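Local coordinates for benzoylformate Decarboxylase (Polynucleobacter necessarius, PDB 4K9Q), which probably decarboxylates benzoylformate as a homotetrameric enzyme that depends on thiamine diphosphate and magnesium, at residues A[184-187]-A[188-192]. Numbering follows the deposited sequence.
Sequences PDKV and KEFAQ
K186 and E189, three residues apart on the first turns of helix 184-196, form a salt bridge: NZ of K186 lies 3.0 Å from OE1 of E189, which it meets on the syn lone pair, the side of the second carboxylate oxygen. The two side chains run alongside each other in the same direction. A bend at chi2 (-75°) turns the lysine chain forward along the helix, bringing its CD within 3.4 Å of the same E189 OE1, while E189 rises with CG anti to its backbone N (chi1 179°) and extended beyond it.

Backbone bonds of the i to i+4 pattern join the two turns. The amides of K188, E189, F190 and A191 donate to the carbonyls of P184, D185, K186 and V187 respectively; F190 N to K186 O measures 2.8 Å, with an N-H...O angle of 164°. The same K186 O lies obliquely to the F190 ring, 3.3 Å from its CD1. At the start of the helix D183 accepts a further bond from the amide of D185 through its OD1.

Nonpolar contacts lie beside these. CE1 of F190 makes a loose approach to CD of K186, at 4.4 Å. K186 and F190 both rest on L311 of strand 309-312, an outer strand of the central domain's parallel sheet, whereas V187 and A191 share L325. V176 of the second subunit also packs on K186.

Replacing K186 by alanine removes both the ammonium and the chain beyond CB, which is likely to leave the E189 carboxylate without its mate and L311 less covered. The partly exposed lysine combines two kinds of contact: its side chain packs within and between subunits, while its ammonium is paired with E189 on the same helix, which probably offsets its charge in part, far from the cofactor.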
loop_
_atom_site.group_PDB
_atom_site.type_symbol
_atom_site.label_atom_id
_atom_site.label_comp_id
_atom_site.label_asym_id
_atom_site.label_seq_id
_atom_site.Cartn_x
_atom_site.Cartn_y
_atom_site.Cartn_z
ATOM N N PRO A 184 -17.652 12.696 28.596
ATOM C CA PRO A 184 -18.771 13.102 29.463
ATOM C C PRO A 184 -19.511 14.356 28.969
ATOM O O PRO A 184 -20.729 14.439 29.143
ATOM C CB PRO A 184 -18.099 13.376 30.817
ATOM C CG PRO A 184 -16.624 13.422 30.532
ATOM C CD PRO A 184 -16.404 12.526 29.360
ATOM N N ASP A 185 -18.797 15.300 28.359
ATOM C CA ASP A 185 -19.440 16.493 27.788
ATOM C C ASP A 185 -20.417 16.125 26.673
ATOM O O ASP A 185 -21.448 16.775 26.494
ATOM C CB ASP A 185 -18.408 17.471 27.221
ATOM C CG ASP A 185 -17.564 18.131 28.296
ATOM O OD1 ASP A 185 -17.998 18.150 29.468
ATOM O OD2 ASP A 185 -16.470 18.636 27.959
ATOM N N LYS A 186 -20.075 15.094 25.906
ATOM C CA LYS A 186 -20.928 14.663 24.808
ATOM C C LYS A 186 -22.125 13.872 25.328
ATOM O O LYS A 186 -23.229 13.977 24.786
ATOM C CB LYS A 186 -20.110 13.863 23.786
ATOM C CG LYS A 186 -19.218 14.729 22.913
ATOM C CD LYS A 186 -20.062 15.454 21.881
ATOM C CE LYS A 186 -19.258 16.429 21.048
ATOM N NZ LYS A 186 -20.160 17.153 20.109
ATOM N N VAL A 187 -21.921 13.083 26.381
ATOM C CA VAL A 187 -23.045 12.387 27.000
ATOM C C VAL A 187 -24.064 13.420 27.480
ATOM O O VAL A 187 -25.269 13.260 27.275
ATOM C CB VAL A 187 -22.626 11.519 28.197
ATOM C CG1 VAL A 187 -23.846 10.848 28.816
ATOM C CG2 VAL A 187 -21.605 10.470 27.778
ATOM N N LYS A 188 -23.574 14.474 28.126
ATOM C CA LYS A 188 -24.447 15.537 28.621
ATOM C C LYS A 188 -25.205 16.207 27.476
ATOM O O LYS A 188 -26.419 16.402 27.547
ATOM C CB LYS A 188 -23.630 16.576 29.393
ATOM C CG LYS A 188 -24.471 17.662 30.037
ATOM C CD LYS A 188 -23.617 18.585 30.907
ATOM C CE LYS A 188 -24.444 19.737 31.481
ATOM N NZ LYS A 188 -23.627 20.677 32.314
ATOM N N GLU A 189 -24.479 16.550 26.418
ATOM C CA GLU A 189 -25.086 17.142 25.232
ATOM C C GLU A 189 -26.159 16.226 24.637
ATOM O O GLU A 189 -27.271 16.665 24.324
ATOM C CB GLU A 189 -24.005 17.438 24.192
ATOM C CG GLU A 189 -24.548 18.039 22.899
ATOM C CD GLU A 189 -23.521 18.051 21.780
ATOM O OE1 GLU A 189 -22.306 17.944 22.077
ATOM O OE2 GLU A 189 -23.933 18.162 20.603
ATOM N N PHE A 190 -25.831 14.945 24.480
ATOM C CA PHE A 190 -26.785 14.005 23.896
ATOM C C PHE A 190 -28.014 13.830 24.792
ATOM O O PHE A 190 -29.147 13.783 24.308
ATOM C CB PHE A 190 -26.128 12.646 23.624
ATOM C CG PHE A 190 -25.281 12.608 22.377
ATOM C CD1 PHE A 190 -24.677 13.753 21.885
ATOM C CD2 PHE A 190 -25.093 11.406 21.694
ATOM C CE1 PHE A 190 -23.900 13.710 20.739
ATOM C CE2 PHE A 190 -24.321 11.361 20.548
ATOM C CZ PHE A 190 -23.734 12.507 20.063
ATOM N N ALA A 191 -27.787 13.740 26.101
ATOM C CA ALA A 191 -28.888 13.591 27.052
ATOM C C ALA A 191 -29.823 14.795 26.984
ATOM O O ALA A 191 -31.044 14.648 27.018
ATOM C CB ALA A 191 -28.349 13.408 28.462
ATOM N N GLN A 192 -29.247 15.985 26.869
ATOM C CA GLN A 192 -30.049 17.200 26.749
ATOM C C GLN A 192 -30.937 17.155 25.505
ATOM O O GLN A 192 -32.120 17.507 25.561
ATOM C CB GLN A 192 -29.156 18.438 26.712
ATOM C CG GLN A 192 -28.477 18.756 28.036
ATOM C CD GLN A 192 -27.427 19.853 27.913
ATOM O OE1 GLN A 192 -27.187 20.389 26.829
ATOM N NE2 GLN A 192 -26.795 20.190 29.032
#